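Local coordinates for ESX secretion system protein EccC (Thermomonospora curvata, PDB 4NH0) that powers, as a multi-domain FtsK-type ATPase, the bacterial type VII (ESX) secretion system, binds EsxB and might be the translocase subunit, at residues A[379-384]-A[639-644]; A[731-736]-A[797-802]; A[939-944]-A[1066-1071]. One frame throughout, in Å; residues are numbered along the deposited sequence.

Interaction 1: A[379-384]-A[639-644]; sequences ALHGEM and RPFDQR
The carboxylate oxygen OE2 of Glu-383 has two partners, Gln-643 NE2 and Arg-386 NE. Gln-643 NE2 donates to Glu-383 OE2 at 2.8 Å in a nearly straight bond, 175° at the hydrogen, and Arg-386 NE forms a salt bridge to the same oxygen. The amide approaches on the anti side of the carboxylate, 24° out of its plane, and the oxygen lies almost in the amide plane of Gln-643. A bend at chi2 (67°) turns CD of Glu-383, the carbon that carries the oxygen met by Gln-643, while the other oxygen, OE1, is engaged by Arg-387. The same NE2 reaches the helix backbone through a weak bond to Ala-379 O at 3.5 Å, so the glutamine amide spans a turn of helix 371-394; its OE1 has a weak partner in His-591.

Next to this polar end the tip of the hairpin, a type I turn from Pro-640 to Gln-643 with a G1 bulge, rests on the helix at Gly-382. Phe-641 O receives a CA-H...O contact from Gly-382 CA at 3.4 Å, and the same CA makes a CH-pi contact over one face of the Phe-641 ring, 4.0 Å from its centroid. Phe-641 CE2 lies 3.9 Å from His-381 CD2, the phenyl edge turned to the imidazole face in a T-shaped pair.

An alanine at Glu-383 would probably cost Gln-643 NE2 its straight bond, its weak bond to Ala-379 O remaining, and leave Arg-386 and Arg-387 without this carboxylate. The contact joins the first FtsK domain to the second domain's edge hairpin, consistent with a rigid cytoplasmic region: one straight amide-carboxylate bond, probably strengthened by the nearby arginines, is set beside aromatic packing on a glycine.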
# COMPACT_ATOMS: atom_id res chain seq x y z
N ALA A 379 -27.73 1.01 1.73
CA ALA A 379 -28.09 -0.40 1.68
C ALA A 379 -29.57 -0.57 1.40
O ALA A 379 -29.98 -1.50 0.70
CB ALA A 379 -27.71 -1.09 2.99
N LEU A 380 -30.38 0.34 1.94
CA LEU A 380 -31.82 0.31 1.73
C LEU A 380 -32.19 1.04 0.45
O LEU A 380 -33.07 0.61 -0.29
CB LEU A 380 -32.55 0.92 2.93
CG LEU A 380 -32.42 0.15 4.24
CD1 LEU A 380 -33.12 0.88 5.37
CD2 LEU A 380 -32.96 -1.26 4.09
N HIS A 381 -31.52 2.16 0.20
CA HIS A 381 -31.70 2.92 -1.03
C HIS A 381 -31.40 2.04 -2.23
O HIS A 381 -32.04 2.16 -3.28
CB HIS A 381 -30.81 4.16 -1.03
CG HIS A 381 -30.97 5.02 -2.25
ND1 HIS A 381 -32.03 4.91 -3.11
CD2 HIS A 381 -30.19 6.01 -2.74
CE1 HIS A 381 -31.90 5.79 -4.09
NE2 HIS A 381 -30.79 6.47 -3.89
N GLY A 382 -30.43 1.16 -2.08
CA GLY A 382 -30.08 0.21 -3.12
C GLY A 382 -31.15 -0.84 -3.31
O GLY A 382 -31.38 -1.31 -4.42
N GLU A 383 -31.81 -1.21 -2.22
CA GLU A 383 -32.88 -2.20 -2.27
C GLU A 383 -34.09 -1.65 -3.01
O GLU A 383 -34.76 -2.37 -3.75
CB GLU A 383 -33.28 -2.64 -0.86
CG GLU A 383 -34.42 -3.64 -0.81
CD GLU A 383 -34.05 -4.98 -1.41
OE1 GLU A 383 -34.89 -5.91 -1.34
OE2 GLU A 383 -32.93 -5.12 -1.93
N MET A 384 -34.37 -0.36 -2.81
CA MET A 384 -35.46 0.31 -3.50
C MET A 384 -35.24 0.26 -5.00
O MET A 384 -36.15 -0.08 -5.76
CB MET A 384 -35.57 1.76 -3.03
CG MET A 384 -35.78 1.92 -1.53
SD MET A 384 -37.46 1.54 -1.01
CE MET A 384 -38.32 2.99 -1.61
N ARG A 639 -19.19 -2.13 -1.14
CA ARG A 639 -20.19 -1.49 -1.97
C ARG A 639 -21.59 -1.76 -1.42
O ARG A 639 -22.30 -2.61 -1.94
CB ARG A 639 -20.09 -1.97 -3.42
CG ARG A 639 -18.91 -1.42 -4.19
CD ARG A 639 -19.37 -0.69 -5.44
NE ARG A 639 -18.85 -1.29 -6.67
CZ ARG A 639 -18.93 -0.72 -7.87
NH1 ARG A 639 -19.50 0.47 -8.01
NH2 ARG A 639 -18.44 -1.34 -8.93
N PRO A 640 -21.98 -1.02 -0.38
CA PRO A 640 -23.25 -1.25 0.32
C PRO A 640 -24.47 -0.98 -0.55
O PRO A 640 -25.48 -1.66 -0.40
CB PRO A 640 -23.19 -0.26 1.49
CG PRO A 640 -22.29 0.83 1.02
CD PRO A 640 -21.26 0.15 0.16
N PHE A 641 -24.37 0.00 -1.44
CA PHE A 641 -25.46 0.33 -2.35
C PHE A 641 -25.78 -0.84 -3.26
O PHE A 641 -26.94 -1.14 -3.52
CB PHE A 641 -25.12 1.58 -3.17
CG PHE A 641 -26.21 1.99 -4.12
CD1 PHE A 641 -26.22 1.55 -5.43
CD2 PHE A 641 -27.23 2.82 -3.70
CE1 PHE A 641 -27.22 1.93 -6.30
CE2 PHE A 641 -28.24 3.21 -4.56
CZ PHE A 641 -28.23 2.76 -5.87
N ASP A 642 -24.73 -1.49 -3.75
CA ASP A 642 -24.89 -2.63 -4.64
C ASP A 642 -25.09 -3.92 -3.85
O ASP A 642 -25.17 -5.01 -4.42
CB ASP A 642 -23.68 -2.76 -5.57
CG ASP A 642 -23.39 -1.47 -6.32
OD1 ASP A 642 -23.92 -1.30 -7.44
OD2 ASP A 642 -22.64 -0.63 -5.79
N GLN A 643 -25.16 -3.77 -2.53
CA GLN A 643 -25.41 -4.88 -1.61
C GLN A 643 -24.39 -6.01 -1.76
O GLN A 643 -24.73 -7.18 -1.65
CB GLN A 643 -26.83 -5.43 -1.82
CG GLN A 643 -27.92 -4.42 -1.54
CD GLN A 643 -29.31 -4.99 -1.75
OE1 GLN A 643 -29.46 -6.14 -2.17
NE2 GLN A 643 -30.33 -4.19 -1.46
N ARG A 644 -23.14 -5.63 -2.01
CA ARG A 644 -22.07 -6.61 -2.13
C ARG A 644 -20.75 -6.02 -1.68
O ARG A 644 -20.65 -4.83 -1.38
CB ARG A 644 -21.95 -7.13 -3.57
CG ARG A 644 -21.45 -6.09 -4.55
CD ARG A 644 -21.29 -6.68 -5.94
NE ARG A 644 -20.64 -5.75 -6.86
CZ ARG A 644 -21.29 -4.88 -7.63
NH1 ARG A 644 -22.61 -4.83 -7.60
NH2 ARG A 644 -20.61 -4.07 -8.43

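Interaction 2: A[731-736]-A[797-802]; sequences ALLEQR and LGYGIH
Arg-736 NH1 donates to Tyr-799 O at 2.7 Å, with an angle of 153° at the hydrogen and the oxygen close to the guanidinium plane. The donor is tilted 18° from the carbonyl plane. The arginine chain extends from CG to NE toward the Tyr-799 carbonyl, and Arg-736 CD lies 3.3 Å from that same Tyr-799 O. At the base of the chain the CB atoms of Arg-736 and Tyr-799 are 4.2 Å apart, and the tyrosine's CE1 comes to 3.5 Å from Arg-736 O. Next to this bond, Leu-733 CD1 touches both Tyr-799 CB and Ile-801 CD1, each 3.9 Å away; CG of Leu-733 stands anti to its backbone N (chi1 -177°), on the way to both.

Further partners hold the guanidinium in place: Asp-763 forms a salt bridge to NE, Gly-766 O accepts from NH2, and Leu-732 CD2, from the same helix, covers one face. Phe-740, a turn further along the helix, meets the Tyr-799 ring. Helix 719-742 is thereby packed against the loop that enters strand 801-807, as is typical of the P-loop NTPase fold, in which helices flank a central, largely parallel beta-sheet.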
# COMPACT_ATOMS: atom_id res chain seq x y z
N ALA A 731 20.59 1.05 -14.35
CA ALA A 731 21.39 0.42 -15.39
C ALA A 731 20.53 -0.49 -16.26
O ALA A 731 20.70 -0.53 -17.48
CB ALA A 731 22.54 -0.36 -14.78
N LEU A 732 19.63 -1.23 -15.63
CA LEU A 732 18.73 -2.13 -16.36
C LEU A 732 17.82 -1.34 -17.29
O LEU A 732 17.52 -1.78 -18.40
CB LEU A 732 17.90 -2.96 -15.39
CG LEU A 732 16.82 -3.83 -16.04
CD1 LEU A 732 17.46 -4.88 -16.93
CD2 LEU A 732 15.96 -4.49 -14.99
N LEU A 733 17.37 -0.18 -16.82
CA LEU A 733 16.51 0.68 -17.62
C LEU A 733 17.24 1.15 -18.87
O LEU A 733 16.69 1.09 -19.97
CB LEU A 733 16.04 1.88 -16.80
CG LEU A 733 15.08 2.84 -17.50
CD1 LEU A 733 13.88 2.08 -18.03
CD2 LEU A 733 14.64 3.94 -16.55
N GLU A 734 18.47 1.62 -18.70
CA GLU A 734 19.28 2.08 -19.82
C GLU A 734 19.59 0.94 -20.78
O GLU A 734 19.65 1.15 -21.99
CB GLU A 734 20.58 2.71 -19.31
CG GLU A 734 20.38 3.92 -18.43
CD GLU A 734 21.67 4.40 -17.79
OE1 GLU A 734 22.75 4.03 -18.29
OE2 GLU A 734 21.60 5.14 -16.79
N GLN A 735 19.77 -0.25 -20.24
CA GLN A 735 20.04 -1.43 -21.05
C GLN A 735 18.82 -1.79 -21.89
O GLN A 735 18.94 -2.04 -23.09
CB GLN A 735 20.43 -2.62 -20.17
CG GLN A 735 20.59 -3.92 -20.92
CD GLN A 735 20.99 -5.07 -20.02
OE1 GLN A 735 21.45 -4.87 -18.90
NE2 GLN A 735 20.80 -6.29 -20.51
N ARG A 736 17.65 -1.80 -21.27
CA ARG A 736 16.42 -2.11 -21.97
C ARG A 736 16.01 -0.99 -22.93
O ARG A 736 15.31 -1.23 -23.90
CB ARG A 736 15.29 -2.37 -20.98
CG ARG A 736 15.42 -3.69 -20.23
CD ARG A 736 14.20 -3.96 -19.37
NE ARG A 736 14.20 -5.33 -18.86
CZ ARG A 736 13.25 -5.83 -18.08
NH1 ARG A 736 12.22 -5.08 -17.72
NH2 ARG A 736 13.33 -7.08 -17.66
N LEU A 797 7.85 2.31 -17.04
CA LEU A 797 6.70 1.45 -17.30
C LEU A 797 6.72 0.84 -18.69
O LEU A 797 6.28 -0.29 -18.89
CB LEU A 797 5.40 2.23 -17.10
CG LEU A 797 5.00 2.47 -15.65
CD1 LEU A 797 3.65 3.16 -15.56
CD2 LEU A 797 4.99 1.15 -14.90
N GLY A 798 7.24 1.58 -19.66
CA GLY A 798 7.34 1.09 -21.02
C GLY A 798 8.40 0.02 -21.17
O GLY A 798 8.44 -0.69 -22.17
N TYR A 799 9.26 -0.10 -20.16
CA TYR A 799 10.34 -1.07 -20.19
C TYR A 799 10.28 -2.03 -19.01
O TYR A 799 11.26 -2.70 -18.70
CB TYR A 799 11.69 -0.35 -20.22
CG TYR A 799 11.90 0.46 -21.48
CD1 TYR A 799 12.12 -0.16 -22.70
CD2 TYR A 799 11.88 1.85 -21.45
CE1 TYR A 799 12.32 0.57 -23.85
CE2 TYR A 799 12.07 2.59 -22.60
CZ TYR A 799 12.29 1.94 -23.80
OH TYR A 799 12.48 2.67 -24.95
N GLY A 800 9.13 -2.09 -18.36
CA GLY A 800 8.90 -3.06 -17.30
C GLY A 800 9.53 -2.72 -15.96
O GLY A 800 9.76 -3.60 -15.14
N ILE A 801 9.82 -1.44 -15.74
CA ILE A 801 10.32 -1.00 -14.44
C ILE A 801 9.23 -0.24 -13.70
O ILE A 801 8.76 0.80 -14.16
CB ILE A 801 11.57 -0.10 -14.58
CG1 ILE A 801 12.80 -0.95 -14.90
CG2 ILE A 801 11.82 0.65 -13.29
CD1 ILE A 801 12.97 -1.29 -16.36
N HIS A 802 8.81 -0.78 -12.56
CA HIS A 802 7.76 -0.17 -11.76
C HIS A 802 8.33 0.40 -10.47
O HIS A 802 9.27 -0.14 -9.90
CB HIS A 802 6.67 -1.18 -11.43
CG HIS A 802 6.17 -1.96 -12.61
ND1 HIS A 802 4.93 -1.75 -13.17
CD2 HIS A 802 6.75 -2.96 -13.32
CE1 HIS A 802 4.77 -2.58 -14.19
NE2 HIS A 802 5.85 -3.33 -14.30

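Interaction 3: A[939-944]-A[1066-1071]; sequences NTDPHF and QARDIG
The loop leading into strand 944-947, the strand that runs into the P-loop of the third FtsK domain, meets the loop before strand 1072-1078 through Thr-940, Asp-941, Pro-942 and His-943 on one side and Ala-1067 and Arg-1068 on the other. Arg-1068 reaches across with CG anti to its backbone N (chi1 -167°); its chain bends at chi3, and the guanidinium presents one face to Thr-940 O. Thr-940 O sits 3.5 Å above the guanidinium plane over its centre, 3.6 Å from Arg-1068 CZ, and no hydrogen bond joins the two. Pro-942 CD touches the same group at 3.5 Å from Arg-1068 NH2. Asp-941 OD1 forms only a long ion pair with Arg-1068 NH2, 3.9 Å apart; because the oxygen lies well out of the guanidinium plane and no N-H points at it, the attraction is probably one of charge alone.

Strands 944-947 and 1072-1078 are parallel neighbours in the central sheet of this P-loop domain, and the contact lies where both strands begin, with the nucleotide-binding P-loop following the first strand's far end. Pro-942 O accepts from His-1073 ND1, which ties the first loop to the start of the second strand.

Deeper in, Ala-1067 CB touches the His-943 ring obliquely, 3.4 Å from NE2 and 3.6 Å from CE1 of His-943. Pro-942 CB covers one face of that imidazole. Weak hydrogen bonds to Leu-1064 O at NE2 and Leu-1074 N at ND1 probably help to fix the ring's rotation, while Arg-1068 lies out at the surface, where it also touches a neighbouring molecule of the crystal.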
# COMPACT_ATOMS: atom_id res chain seq x y z
N ASN A 939 48.17 11.50 -20.51
CA ASN A 939 48.37 12.27 -21.73
C ASN A 939 47.46 13.48 -21.75
O ASN A 939 47.65 14.41 -22.54
CB ASN A 939 48.13 11.40 -22.97
CG ASN A 939 49.22 10.36 -23.17
OD1 ASN A 939 50.36 10.56 -22.76
ND2 ASN A 939 48.86 9.26 -23.82
N THR A 940 46.46 13.47 -20.87
CA THR A 940 45.52 14.57 -20.76
C THR A 940 45.82 15.42 -19.53
O THR A 940 46.00 16.63 -19.63
CB THR A 940 44.07 14.06 -20.68
OG1 THR A 940 43.95 13.11 -19.61
CG2 THR A 940 43.68 13.39 -21.98
N ASP A 941 45.87 14.77 -18.37
CA ASP A 941 46.23 15.45 -17.13
C ASP A 941 47.47 14.79 -16.52
O ASP A 941 47.45 13.61 -16.17
CB ASP A 941 45.06 15.42 -16.14
CG ASP A 941 43.87 16.22 -16.63
OD1 ASP A 941 44.08 17.18 -17.41
OD2 ASP A 941 42.73 15.90 -16.23
N PRO A 942 48.55 15.57 -16.38
CA PRO A 942 49.88 15.06 -16.01
C PRO A 942 50.04 14.59 -14.57
O PRO A 942 50.91 13.76 -14.31
CB PRO A 942 50.79 16.27 -16.27
CG PRO A 942 49.90 17.44 -16.09
CD PRO A 942 48.56 17.02 -16.61
N HIS A 943 49.23 15.09 -13.64
CA HIS A 943 49.45 14.80 -12.23
C HIS A 943 48.32 14.01 -11.58
O HIS A 943 47.23 13.88 -12.14
CB HIS A 943 49.65 16.11 -11.46
CG HIS A 943 50.68 17.01 -12.07
ND1 HIS A 943 52.03 16.76 -11.99
CD2 HIS A 943 50.55 18.17 -12.76
CE1 HIS A 943 52.69 17.72 -12.62
NE2 HIS A 943 51.82 18.59 -13.09
N PHE A 944 48.60 13.47 -10.40
CA PHE A 944 47.60 12.76 -9.61
C PHE A 944 47.91 12.87 -8.12
O PHE A 944 49.08 12.85 -7.72
CB PHE A 944 47.52 11.29 -10.02
CG PHE A 944 46.54 10.48 -9.21
CD1 PHE A 944 45.18 10.58 -9.43
CD2 PHE A 944 46.99 9.63 -8.22
CE1 PHE A 944 44.29 9.85 -8.69
CE2 PHE A 944 46.10 8.89 -7.47
CZ PHE A 944 44.75 9.00 -7.71
N GLN A 1066 54.17 24.08 -16.02
CA GLN A 1066 54.76 23.83 -17.33
C GLN A 1066 55.02 22.34 -17.55
O GLN A 1066 55.72 21.96 -18.49
CB GLN A 1066 56.07 24.61 -17.48
CG GLN A 1066 55.92 26.11 -17.29
CD GLN A 1066 55.24 26.79 -18.46
OE1 GLN A 1066 55.20 26.25 -19.57
NE2 GLN A 1066 54.70 27.98 -18.22
N ALA A 1067 54.46 21.50 -16.68
CA ALA A 1067 54.71 20.07 -16.72
C ALA A 1067 54.13 19.40 -17.97
O ALA A 1067 54.47 18.27 -18.29
CB ALA A 1067 54.15 19.40 -15.47
N ARG A 1068 53.24 20.11 -18.66
CA ARG A 1068 52.61 19.57 -19.86
C ARG A 1068 53.50 19.76 -21.08
O ARG A 1068 53.59 18.88 -21.94
CB ARG A 1068 51.25 20.22 -20.08
CG ARG A 1068 50.37 19.51 -21.10
CD ARG A 1068 48.92 19.92 -20.94
NE ARG A 1068 48.46 19.74 -19.57
CZ ARG A 1068 47.21 19.95 -19.16
NH1 ARG A 1068 46.29 20.34 -20.03
NH2 ARG A 1068 46.89 19.77 -17.89
N ASP A 1069 54.16 20.91 -21.16
CA ASP A 1069 55.07 21.20 -22.26
C ASP A 1069 56.35 20.39 -22.13
O ASP A 1069 57.10 20.24 -23.10
CB ASP A 1069 55.39 22.69 -22.32
CG ASP A 1069 54.20 23.52 -22.77
OD1 ASP A 1069 53.40 23.02 -23.57
OD2 ASP A 1069 54.08 24.68 -22.31
N ILE A 1070 56.60 19.87 -20.94
CA ILE A 1070 57.73 18.98 -20.71
C ILE A 1070 57.21 17.59 -20.35
O ILE A 1070 56.01 17.33 -20.48
CB ILE A 1070 58.66 19.51 -19.60
CG1 ILE A 1070 57.91 19.64 -18.28
CG2 ILE A 1070 59.24 20.86 -20.00
CD1 ILE A 1070 58.69 20.34 -17.19
N GLY A 1071 58.09 16.70 -19.91
CA GLY A 1071 57.69 15.34 -19.61
C GLY A 1071 57.63 15.03 -18.13
O GLY A 1071 58.11 13.99 -17.68

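The three contacts follow one another along the chain without touching, one across a domain boundary and two within single domains. Interaction 2 is the buried one: it fixes a helix to the start of a strand inside the second FtsK domain, with one enclosed arginine among apolar side chains. Interactions 1 and 3 are only partly buried, yet they differ. In interaction 1 directional bonds and aromatic contacts link two domains, whereas interaction 3 joins loops at the start of adjacent strands by van der Waals contacts and a long ion pair, with no hydrogen bond between the segments. Interactions 1 and 3 lie on opposite sides of the chain's centre, with centres 83 Å apart.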